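Local coordinates for protein putative cytochrome C (Sinorhizobium meliloti, PDB 4PWA) that probably shuttles single electrons through its covalently attached heme c, consistent with a role as redox partner in bacterial sulfite oxidation, at residues A53-I58 with E70-V75; E42-A47 with T81-A86; Q20-H25 with A30-E35; E11-R16 with A76-T81. All coordinates share one frame; numbering follows the deposited sequence.

Contact 1 (A53-I58 with E70-V75). With HEC (heme c), chain E.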
# COMPACT_ATOMS: atom_id res chain seq x y z
N ALA A 53 -8.64 -20.53 9.96
CA ALA A 53 -8.82 -19.50 8.93
C ALA A 53 -8.09 -19.88 7.65
O ALA A 53 -8.65 -19.83 6.56
CB ALA A 53 -8.36 -18.15 9.43
N VAL A 54 -6.84 -20.28 7.81
CA VAL A 54 -6.03 -20.72 6.67
C VAL A 54 -6.63 -21.95 6.01
O VAL A 54 -6.68 -22.03 4.78
CB VAL A 54 -4.58 -21.00 7.12
CG1 VAL A 54 -3.73 -21.54 5.97
CG2 VAL A 54 -3.95 -19.70 7.72
N THR A 55 -7.08 -22.91 6.81
CA THR A 55 -7.58 -24.19 6.31
C THR A 55 -8.90 -24.02 5.54
O THR A 55 -9.05 -24.55 4.43
CB THR A 55 -7.75 -25.18 7.47
OG1 THR A 55 -6.49 -25.37 8.12
CG2 THR A 55 -8.25 -26.54 6.99
N ASN A 56 -9.83 -23.28 6.11
CA ASN A 56 -11.19 -23.20 5.56
C ASN A 56 -11.45 -21.95 4.74
O ASN A 56 -12.40 -21.90 3.96
CB ASN A 56 -12.22 -23.22 6.69
CG ASN A 56 -12.13 -24.46 7.55
OD1 ASN A 56 -11.50 -25.45 7.19
ND2 ASN A 56 -12.77 -24.41 8.71
N GLY A 57 -10.62 -20.94 4.94
CA GLY A 57 -10.94 -19.61 4.46
C GLY A 57 -12.02 -19.02 5.35
O GLY A 57 -12.58 -19.70 6.22
N ILE A 58 -12.30 -17.75 5.13
CA ILE A 58 -13.28 -17.02 5.92
C ILE A 58 -13.55 -15.73 5.18
O ILE A 58 -12.62 -15.01 4.82
CB ILE A 58 -12.74 -16.71 7.34
CG1 ILE A 58 -13.65 -15.70 8.05
CG2 ILE A 58 -11.30 -16.22 7.26
CD1 ILE A 58 -13.43 -15.64 9.53
N GLU A 70 1.25 -29.72 8.08
CA GLU A 70 2.30 -29.30 9.02
C GLU A 70 2.75 -27.86 8.78
O GLU A 70 3.14 -27.17 9.72
CB GLU A 70 3.51 -30.24 8.96
CG GLU A 70 4.18 -30.48 10.34
CD GLU A 70 5.14 -29.36 10.78
OE1 GLU A 70 6.32 -29.41 10.33
OE2 GLU A 70 4.74 -28.45 11.58
N GLU A 71 2.72 -27.40 7.54
CA GLU A 71 3.03 -26.01 7.23
C GLU A 71 1.95 -25.08 7.77
O GLU A 71 2.25 -23.99 8.24
CB GLU A 71 3.15 -25.79 5.72
CG GLU A 71 4.45 -26.28 5.11
CD GLU A 71 4.49 -26.08 3.62
OE1 GLU A 71 3.56 -26.55 2.94
OE2 GLU A 71 5.44 -25.43 3.12
N ILE A 72 0.70 -25.51 7.67
CA ILE A 72 -0.40 -24.73 8.22
C ILE A 72 -0.24 -24.62 9.75
O ILE A 72 -0.47 -23.55 10.32
CB ILE A 72 -1.77 -25.34 7.83
CG1 ILE A 72 -2.00 -25.17 6.32
CG2 ILE A 72 -2.90 -24.70 8.65
CD1 ILE A 72 -3.22 -25.89 5.77
N GLU A 73 0.16 -25.71 10.40
CA GLU A 73 0.38 -25.68 11.85
C GLU A 73 1.51 -24.72 12.19
O GLU A 73 1.45 -24.03 13.19
CB GLU A 73 0.75 -27.05 12.40
CG GLU A 73 -0.40 -28.00 12.55
CD GLU A 73 0.05 -29.36 13.07
OE1 GLU A 73 0.85 -29.40 14.05
OE2 GLU A 73 -0.39 -30.40 12.51
N ALA A 74 2.54 -24.70 11.34
CA ALA A 74 3.76 -23.93 11.64
C ALA A 74 3.49 -22.43 11.53
O ALA A 74 3.88 -21.65 12.41
CB ALA A 74 4.90 -24.38 10.75
N VAL A 75 2.78 -22.02 10.48
CA VAL A 75 2.35 -20.63 10.35
C VAL A 75 1.31 -20.24 11.41
O VAL A 75 1.24 -19.09 11.77
CB VAL A 75 1.78 -20.31 8.93
CG1 VAL A 75 0.36 -20.77 8.80
CG2 VAL A 75 1.87 -18.83 8.65
FE HEC E . -6.01 -13.81 6.08
CHA HEC E . -8.74 -13.12 8.01
CHB HEC E . -4.44 -15.22 8.70
CHC HEC E . -3.59 -14.93 3.97
CHD HEC E . -7.16 -11.77 3.63
NA HEC E . -6.51 -14.15 7.97
C1A HEC E . -7.66 -13.72 8.61
C2A HEC E . -7.55 -14.05 10.02
C3A HEC E . -6.37 -14.61 10.22
C4A HEC E . -5.68 -14.68 8.94
CMA HEC E . -5.84 -15.10 11.58
CAA HEC E . -8.64 -13.76 11.08
CBA HEC E . -9.72 -14.81 10.91
CGA HEC E . -10.76 -14.71 12.00
O1A HEC E . -11.01 -15.74 12.68
O2A HEC E . -11.35 -13.60 12.20
NB HEC E . -4.36 -14.86 6.30
C1B HEC E . -3.90 -15.43 7.46
C2B HEC E . -2.80 -16.31 7.14
C3B HEC E . -2.54 -16.19 5.85
C4B HEC E . -3.54 -15.31 5.28
CMB HEC E . -1.92 -17.09 8.14
CAB HEC E . -1.44 -16.92 5.05
CBB HEC E . -1.70 -18.43 4.96
NC HEC E . -5.46 -13.38 4.18
C1C HEC E . -4.46 -14.00 3.46
C2C HEC E . -4.66 -13.75 2.04
C3C HEC E . -5.49 -12.70 1.97
C4C HEC E . -6.10 -12.56 3.30
CMC HEC E . -3.52 -14.05 1.05
CAC HEC E . -5.95 -11.84 0.75
CBC HEC E . -5.75 -12.26 -0.73
ND HEC E . -7.68 -12.63 5.86
C1D HEC E . -7.95 -11.87 4.74
C2D HEC E . -9.21 -11.19 4.89
C3D HEC E . -9.72 -11.60 6.26
C4D HEC E . -8.70 -12.49 6.79
CMD HEC E . -9.88 -10.23 3.89
CAD HEC E . -11.04 -11.15 6.94
CBD HEC E . -12.03 -12.30 6.93
CGD HEC E . -13.39 -11.80 7.34
O1D HEC E . -13.60 -11.63 8.57
O2D HEC E . -14.26 -11.60 6.44

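Contact 2 (E42-A47 with T81-A86)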
# COMPACT_ATOMS: atom_id res chain seq x y z
N GLU A 42 -2.96 -6.57 15.78
CA GLU A 42 -4.14 -6.09 16.49
C GLU A 42 -5.04 -7.24 16.91
O GLU A 42 -5.53 -7.28 18.02
CB GLU A 42 -4.91 -5.11 15.60
CG GLU A 42 -6.23 -4.59 16.16
CD GLU A 42 -6.09 -3.71 17.39
OE1 GLU A 42 -4.95 -3.43 17.86
OE2 GLU A 42 -7.16 -3.29 17.90
N LEU A 43 -5.27 -8.18 16.00
CA LEU A 43 -6.14 -9.31 16.28
C LEU A 43 -5.55 -10.20 17.38
O LEU A 43 -6.25 -10.58 18.32
CB LEU A 43 -6.36 -10.10 14.99
CG LEU A 43 -7.73 -10.73 14.74
CD1 LEU A 43 -8.83 -9.70 14.89
CD2 LEU A 43 -7.74 -11.36 13.33
N LYS A 44 -4.25 -10.48 17.28
CA LYS A 44 -3.54 -11.36 18.22
C LYS A 44 -4.29 -12.68 18.43
O LYS A 44 -4.65 -13.02 19.55
CB LYS A 44 -3.28 -10.67 19.58
CG LYS A 44 -2.42 -9.40 19.52
CD LYS A 44 -1.87 -8.99 20.91
CE LYS A 44 -2.22 -7.54 21.29
NZ LYS A 44 -1.58 -6.43 20.43
N PRO A 45 -4.52 -13.42 17.34
CA PRO A 45 -5.27 -14.67 17.38
C PRO A 45 -4.47 -15.83 17.97
O PRO A 45 -3.25 -15.84 17.86
CB PRO A 45 -5.53 -14.96 15.90
CG PRO A 45 -4.33 -14.44 15.21
CD PRO A 45 -3.89 -13.22 16.01
N ASP A 46 -5.16 -16.79 18.59
CA ASP A 46 -4.51 -18.03 19.00
C ASP A 46 -4.30 -18.99 17.80
O ASP A 46 -4.87 -18.79 16.73
CB ASP A 46 -5.28 -18.72 20.14
CG ASP A 46 -6.71 -19.09 19.76
OD1 ASP A 46 -6.97 -19.44 18.59
OD2 ASP A 46 -7.59 -19.02 20.65
N ALA A 47 -3.47 -20.00 18.02
CA ALA A 47 -3.08 -20.97 17.00
C ALA A 47 -4.28 -21.60 16.30
O ALA A 47 -4.30 -21.72 15.08
CB ALA A 47 -2.19 -22.06 17.62
N THR A 81 2.35 -16.72 18.21
CA THR A 81 3.45 -16.42 19.13
C THR A 81 3.98 -15.01 18.97
O THR A 81 4.29 -14.35 19.97
CB THR A 81 4.63 -17.38 18.91
OG1 THR A 81 4.16 -18.72 18.94
CG2 THR A 81 5.69 -17.18 19.98
N VAL A 82 4.11 -14.54 17.73
CA VAL A 82 4.79 -13.27 17.47
C VAL A 82 3.88 -12.07 17.35
O VAL A 82 4.38 -10.95 17.38
CB VAL A 82 5.70 -13.31 16.22
CG1 VAL A 82 6.73 -14.42 16.33
CG2 VAL A 82 4.88 -13.42 14.93
N ALA A 83 2.57 -12.27 17.20
CA ALA A 83 1.66 -11.13 16.98
C ALA A 83 1.80 -10.08 18.09
O ALA A 83 1.84 -10.43 19.28
CB ALA A 83 0.23 -11.60 16.87
N GLY A 84 1.95 -8.82 17.69
CA GLY A 84 2.14 -7.70 18.63
C GLY A 84 3.60 -7.32 18.90
O GLY A 84 3.87 -6.29 19.51
N LYS A 85 4.53 -8.15 18.44
CA LYS A 85 5.95 -7.99 18.76
C LYS A 85 6.82 -7.93 17.50
O LYS A 85 6.41 -8.35 16.41
CB LYS A 85 6.39 -9.14 19.67
CG LYS A 85 5.63 -9.15 20.99
CD LYS A 85 6.09 -10.24 21.94
CE LYS A 85 5.59 -11.61 21.55
NZ LYS A 85 5.79 -12.62 22.64
N ALA A 86 8.01 -7.35 17.65
CA ALA A 86 8.99 -7.24 16.57
C ALA A 86 9.99 -8.40 16.65
O ALA A 86 10.02 -9.12 17.65
CB ALA A 86 9.71 -5.90 16.67

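Contact 3 (Q20-H25 with A30-E35). With HEC (heme c), chain E.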
# COMPACT_ATOMS: atom_id res chain seq x y z
N GLN A 20 0.67 -14.69 -0.75
CA GLN A 20 1.42 -14.60 0.51
C GLN A 20 0.63 -13.87 1.61
O GLN A 20 -0.02 -12.87 1.35
CB GLN A 20 2.78 -13.94 0.27
CG GLN A 20 3.73 -14.87 -0.46
CD GLN A 20 4.45 -14.25 -1.64
OE1 GLN A 20 4.45 -13.03 -1.81
NE2 GLN A 20 5.07 -15.08 -2.45
N CYS A 21 0.66 -14.40 2.84
CA CYS A 21 -0.05 -13.79 3.97
C CYS A 21 0.37 -12.34 4.13
O CYS A 21 -0.48 -11.49 4.38
CB CYS A 21 0.25 -14.49 5.29
SG CYS A 21 0.21 -16.27 5.26
N ALA A 22 1.67 -12.08 3.98
CA ALA A 22 2.26 -10.74 4.13
C ALA A 22 1.69 -9.71 3.17
O ALA A 22 1.72 -8.52 3.48
CB ALA A 22 3.80 -10.79 3.99
N LEU A 23 1.22 -10.15 2.01
CA LEU A 23 0.62 -9.22 1.04
C LEU A 23 -0.75 -8.72 1.49
O LEU A 23 -1.15 -7.61 1.14
CB LEU A 23 0.52 -9.86 -0.36
CG LEU A 23 1.83 -10.17 -1.10
CD1 LEU A 23 1.57 -10.81 -2.49
CD2 LEU A 23 2.67 -8.94 -1.25
N CYS A 24 -1.48 -9.54 2.24
CA CYS A 24 -2.82 -9.17 2.70
C CYS A 24 -2.83 -8.68 4.16
O CYS A 24 -3.69 -7.89 4.56
CB CYS A 24 -3.79 -10.36 2.54
SG CYS A 24 -4.41 -10.79 0.82
N HIS A 25 -1.87 -9.13 4.96
CA HIS A 25 -1.90 -8.87 6.41
C HIS A 25 -0.71 -8.10 6.94
O HIS A 25 0.41 -8.24 6.43
CB HIS A 25 -1.94 -10.21 7.15
CG HIS A 25 -3.26 -10.90 7.07
ND1 HIS A 25 -4.32 -10.54 7.87
CD2 HIS A 25 -3.68 -11.92 6.30
CE1 HIS A 25 -5.34 -11.33 7.59
NE2 HIS A 25 -4.98 -12.18 6.64
N ALA A 30 7.33 -10.09 10.83
CA ALA A 30 7.66 -10.36 9.44
C ALA A 30 7.90 -9.08 8.63
O ALA A 30 8.20 -9.18 7.45
CB ALA A 30 6.53 -11.19 8.79
N GLU A 31 7.81 -7.90 9.24
CA GLU A 31 7.90 -6.63 8.51
C GLU A 31 6.86 -6.60 7.37
O GLU A 31 7.15 -6.15 6.27
CB GLU A 31 9.30 -6.39 7.95
CG GLU A 31 10.43 -6.53 8.97
CD GLU A 31 11.80 -6.67 8.33
OE1 GLU A 31 11.90 -7.07 7.15
OE2 GLU A 31 12.81 -6.37 9.02
N ALA A 32 5.67 -7.08 7.68
CA ALA A 32 4.58 -7.20 6.73
C ALA A 32 3.55 -6.11 7.03
O ALA A 32 3.19 -5.90 8.20
CB ALA A 32 3.94 -8.56 6.84
N VAL A 33 3.10 -5.42 5.98
CA VAL A 33 2.19 -4.29 6.10
C VAL A 33 1.06 -4.36 5.07
O VAL A 33 0.60 -3.35 4.56
CB VAL A 33 2.95 -2.91 5.96
CG1 VAL A 33 3.79 -2.62 7.20
CG2 VAL A 33 3.80 -2.89 4.68
N GLY A 34 0.62 -5.58 4.77
CA GLY A 34 -0.54 -5.79 3.91
C GLY A 34 -1.77 -5.19 4.57
O GLY A 34 -1.90 -5.20 5.79
N GLU A 35 -2.67 -4.67 3.73
CA GLU A 35 -3.81 -3.88 4.18
C GLU A 35 -5.17 -4.48 3.81
O GLU A 35 -6.20 -3.87 4.11
CB GLU A 35 -3.73 -2.48 3.56
CG GLU A 35 -2.42 -1.73 3.79
CD GLU A 35 -2.37 -0.41 3.05
OE1 GLU A 35 -3.42 -0.00 2.50
OE2 GLU A 35 -1.30 0.23 3.00
FE HEC E . -6.01 -13.81 6.08
CHA HEC E . -8.74 -13.12 8.01
CHB HEC E . -4.44 -15.22 8.70
CHC HEC E . -3.59 -14.93 3.97
CHD HEC E . -7.16 -11.77 3.63
NA HEC E . -6.51 -14.15 7.97
C1A HEC E . -7.66 -13.72 8.61
C2A HEC E . -7.55 -14.05 10.02
C3A HEC E . -6.37 -14.61 10.22
C4A HEC E . -5.68 -14.68 8.94
CMA HEC E . -5.84 -15.10 11.58
CAA HEC E . -8.64 -13.76 11.08
CBA HEC E . -9.72 -14.81 10.91
CGA HEC E . -10.76 -14.71 12.00
O1A HEC E . -11.01 -15.74 12.68
O2A HEC E . -11.35 -13.60 12.20
NB HEC E . -4.36 -14.86 6.30
C1B HEC E . -3.90 -15.43 7.46
C2B HEC E . -2.80 -16.31 7.14
C3B HEC E . -2.54 -16.19 5.85
C4B HEC E . -3.54 -15.31 5.28
CMB HEC E . -1.92 -17.09 8.14
CAB HEC E . -1.44 -16.92 5.05
CBB HEC E . -1.70 -18.43 4.96
NC HEC E . -5.46 -13.38 4.18
C1C HEC E . -4.46 -14.00 3.46
C2C HEC E . -4.66 -13.75 2.04
C3C HEC E . -5.49 -12.70 1.97
C4C HEC E . -6.10 -12.56 3.30
CMC HEC E . -3.52 -14.05 1.05
CAC HEC E . -5.95 -11.84 0.75
CBC HEC E . -5.75 -12.26 -0.73
ND HEC E . -7.68 -12.63 5.86
C1D HEC E . -7.95 -11.87 4.74
C2D HEC E . -9.21 -11.19 4.89
C3D HEC E . -9.72 -11.60 6.26
C4D HEC E . -8.70 -12.49 6.79
CMD HEC E . -9.88 -10.23 3.89
CAD HEC E . -11.04 -11.15 6.94
CBD HEC E . -12.03 -12.30 6.93
CGD HEC E . -13.39 -11.80 7.34
O1D HEC E . -13.60 -11.63 8.57
O2D HEC E . -14.26 -11.60 6.44
O HOH W 1 3.67 -6.31 3.03

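Contact 4 (E11-R16 with A76-T81)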
# COMPACT_ATOMS: atom_id res chain seq x y z
N GLU A 11 8.80 -17.93 7.06
CA GLU A 11 8.99 -18.16 5.62
C GLU A 11 7.66 -18.51 4.92
O GLU A 11 7.46 -18.15 3.77
CB GLU A 11 10.04 -19.24 5.38
CG GLU A 11 10.36 -19.48 3.91
CD GLU A 11 11.46 -20.51 3.71
OE1 GLU A 11 12.61 -20.24 4.10
OE2 GLU A 11 11.16 -21.59 3.17
N ILE A 12 6.78 -19.21 5.61
CA ILE A 12 5.49 -19.56 5.04
C ILE A 12 4.69 -18.28 4.89
O ILE A 12 4.07 -18.03 3.85
CB ILE A 12 4.73 -20.60 5.91
CG1 ILE A 12 5.45 -21.96 5.85
CG2 ILE A 12 3.29 -20.77 5.46
CD1 ILE A 12 5.08 -22.92 6.97
N PHE A 13 4.73 -17.46 5.94
CA PHE A 13 3.99 -16.19 5.99
C PHE A 13 4.43 -15.21 4.92
O PHE A 13 3.61 -14.49 4.36
CB PHE A 13 4.15 -15.55 7.37
CG PHE A 13 3.21 -14.42 7.62
CD1 PHE A 13 3.54 -13.12 7.25
CD2 PHE A 13 1.98 -14.64 8.20
CE1 PHE A 13 2.68 -12.09 7.47
CE2 PHE A 13 1.11 -13.59 8.43
CZ PHE A 13 1.46 -12.32 8.07
N LEU A 14 5.73 -15.21 4.64
CA LEU A 14 6.31 -14.28 3.66
C LEU A 14 6.48 -14.81 2.22
O LEU A 14 6.32 -14.03 1.29
CB LEU A 14 7.69 -13.82 4.16
CG LEU A 14 7.63 -12.80 5.30
CD1 LEU A 14 8.98 -12.69 5.95
CD2 LEU A 14 7.14 -11.43 4.78
N GLU A 15 6.77 -16.10 2.05
CA GLU A 15 7.20 -16.62 0.75
C GLU A 15 6.36 -17.78 0.23
O GLU A 15 5.89 -17.75 -0.89
CB GLU A 15 8.67 -17.04 0.82
CG GLU A 15 9.63 -15.86 0.98
CD GLU A 15 9.71 -15.01 -0.27
OE1 GLU A 15 10.48 -15.36 -1.19
OE2 GLU A 15 8.99 -13.98 -0.34
N ARG A 16 6.16 -18.81 1.04
CA ARG A 16 5.52 -20.05 0.54
C ARG A 16 4.01 -19.96 0.28
O ARG A 16 3.51 -20.60 -0.65
CB ARG A 16 5.76 -21.20 1.51
CG ARG A 16 7.21 -21.43 1.86
CD ARG A 16 7.34 -22.77 2.55
NE ARG A 16 8.68 -23.04 3.00
CZ ARG A 16 9.05 -24.15 3.64
NH1 ARG A 16 8.15 -25.09 3.91
NH2 ARG A 16 10.31 -24.31 4.00
N ALA A 76 0.49 -21.19 11.88
CA ALA A 76 -0.45 -20.91 12.98
C ALA A 76 0.31 -20.67 14.29
O ALA A 76 0.05 -19.69 14.98
CB ALA A 76 -1.46 -22.04 13.14
N LEU A 77 1.23 -21.58 14.62
CA LEU A 77 2.11 -21.40 15.77
C LEU A 77 2.87 -20.07 15.73
O LEU A 77 2.94 -19.36 16.74
CB LEU A 77 3.11 -22.56 15.86
CG LEU A 77 4.14 -22.47 17.00
CD1 LEU A 77 3.44 -22.34 18.37
CD2 LEU A 77 5.10 -23.68 16.98
N TYR A 78 3.42 -19.74 14.56
CA TYR A 78 4.24 -18.54 14.38
C TYR A 78 3.43 -17.29 14.66
O TYR A 78 3.78 -16.50 15.53
CB TYR A 78 4.82 -18.51 12.95
CG TYR A 78 5.40 -17.17 12.52
CD1 TYR A 78 6.57 -16.68 13.09
CD2 TYR A 78 4.77 -16.40 11.55
CE1 TYR A 78 7.10 -15.47 12.71
CE2 TYR A 78 5.30 -15.17 11.15
CZ TYR A 78 6.45 -14.71 11.74
OH TYR A 78 6.95 -13.50 11.38
N VAL A 79 2.36 -17.11 13.89
CA VAL A 79 1.51 -15.95 14.04
C VAL A 79 1.05 -15.75 15.49
O VAL A 79 1.14 -14.66 16.05
CB VAL A 79 0.28 -16.06 13.15
CG1 VAL A 79 -0.69 -14.89 13.44
CG2 VAL A 79 0.69 -16.10 11.66
N SER A 80 0.59 -16.83 16.12
CA SER A 80 0.04 -16.73 17.45
C SER A 80 1.09 -16.40 18.50
O SER A 80 0.76 -15.87 19.57
CB SER A 80 -0.69 -18.01 17.82
OG SER A 80 0.14 -19.12 17.58
N THR A 81 2.35 -16.72 18.21
CA THR A 81 3.45 -16.42 19.13
C THR A 81 3.98 -15.01 18.97
O THR A 81 4.29 -14.35 19.97
CB THR A 81 4.63 -17.38 18.91
OG1 THR A 81 4.16 -18.72 18.94
CG2 THR A 81 5.69 -17.18 19.98

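Contact 1 (A53-I58 with E70-V75)
V54 and I72 join helix 47-56 to helix 69-82 in this class I c-type cytochrome fold, and they illustrate how one residue can serve a helix and a cofactor at once. Their side chains run antiparallel alongside one another, so that V54 CG1 lies 4.0 Å from I72 CG1. Both methyls of V54 also touch the heme: CG1, anti to the backbone N (chi1 177°), reaches heme CBB as well as I72, while CG2 is 3.3 Å from the heme methyl CMB. T55 meets the same isoleucine differently, lying nearly perpendicular to it with OG1 3.7 Å from I72 CG2. The contact is apolar on the isoleucine side, but the threonine hydroxyl also hydrogen-bonds N51 O within its own helix. I72 is further packed against N64 and L67. Beyond the helix, G57 takes a positive phi and the chain swings over the propionates, where I58 CG1 sits 3.9 Å from heme CBD and I58 CD1 lies 3.8 Å from heme CGA. With an alanine here the CG1, CG2 and CD1 contacts disappear, which is likely to open a gap beside the propionate arms. V54 is also close to M61, the axial methionine, which ties the helix contact to the iron site. One residue before V54, A53 CB rests 3.9 Å from heme CBA.

Contact 2 (E42-A47 with T81-A86)
K44 lies across A83 and G84 on the protein surface, where the loop between helices 40-43 and 47-56 of the cytochrome c fold meets a type II beta turn, V82 to K85, at the end of helix 69-82. Followed in sequence, the first segment starts at E42, which packs on P60 of the second subunit. L43 points its end away from the turn and lines the heme pocket, touching P38 and R49. K44 then leaves helix 40-43 with a positive phi (49°), and its CA is 4.0 Å from A83 CB, the methyl that points toward this segment. The aliphatic part of the lysine continues the contact, with CG 4.3 Å from that methyl, before the chain carries NZ on to G84. The ammonium hydrogen-bonds D41 O, and the D41 side chain accepts from G84 N, so a single residue just before the segment fastens both partners. P45 turns inward to V50, V79 and the heme. D46 is the N-cap of helix 47-56, its OD1 taking the backbone N of R49, a residue that binds the heme. A47 begins that helix and touches S80. On the other side, the turn is closed by K85 N bonding V82 O at 3.0 Å, and its G84 CA lies 4.3 Å from K44 NZ.

Contact 3 (Q20-H25 with A30-E35)
The backbones of H25 and G34 come within 4.2 Å at their CA atoms, joined by one weak hydrogen bond from G34 N to H25 O (3.1 Å, 133° at the hydrogen). A water continues the link, donating to A22 O and accepting from V33 N. Having no side chain, G34 lets its CA approach L23 O to 3.4 Å. The first segment is the CXXCH heme-binding motif, wound into a short helical turn in which C21 O accepts from both C24 N and H25 N. A22 CB and A32 CB touch at 3.6 Å, the main apolar meeting of the two segments. The two cysteines and the histidine go to the cofactor: C21 SG and C24 SG are thioether-bonded to heme CAB and CAC. With CG anti to the carbonyl carbon (chi1 -74°), H25 brings NE2 to 2.0 Å from heme FE, where M61 is the other axial ligand. The imidazole has C21 O at its edge, in plane, and its ND1 hydrogen-bonds P38 O, which steadies the ring's rotation about the metal bond. Around the contact, F13 of helix 4-16 packs on C21, A22 and A32, strand 32-33 pairs antiparallel with strand 26-27, and L23 meets V33 of the third subunit.

Contact 4 (E11-R16 with A76-T81)
F13 has the largest share of the surface buried in this contact between helices 4-16 and 69-82, pointing toward Y78 and beside V79. With CG anti to the backbone N (chi1 -168°), its side chain carries the ring out across the gap between the helices. Y78 lies nearly perpendicular to F13, and its ring carbon CE2 comes 4.0 Å from F13 CB. V79 is likewise set steeply across the phenylalanine, its CG2 methyl lying 4.0 Å from F13 CD2, farther out along the phenyl ring. Y78 thus meets the root of the phenylalanine, and V79 its CD2 and CE2 carbons. Y78 is also fixed at its polar end, where OH hydrogen-bonds D29 OD1. F13 reaches on to C21 and H25, and V79 to the heme, so the helix pair backs directly onto the cofactor site. R16 holds E11 OE2 side-on with NE (2.9 Å) and NH2, and its NH1 links to the partner helix through a salt bridge to E71. This pairing of the first and last helices through F13, Y78 and V79 is the interface of N- and C-terminal helices characteristic of class I cytochromes c.

Contacts 1 and 4 are buried, contact 3 is partly buried and contact 2 lies at the surface. Two stretches of helix 69-82 and the turn that ends it serve different partners in contacts 1, 4 and 2; I12, on helix 4-16, also packs on V75 and A74, binding contacts 1 and 4 together. The chemistry follows position: the buried helix pairs meet mainly through hydrocarbon, contact 2 lays a lysine over a turn, and contact 3 joins backbone atoms, a water and a pair of alanine methyls. Contacts 1 and 3 both touch the heme, yet lie on opposite sides of the chain's centre, and only contacts 2 and 3 of the four reach other subunits.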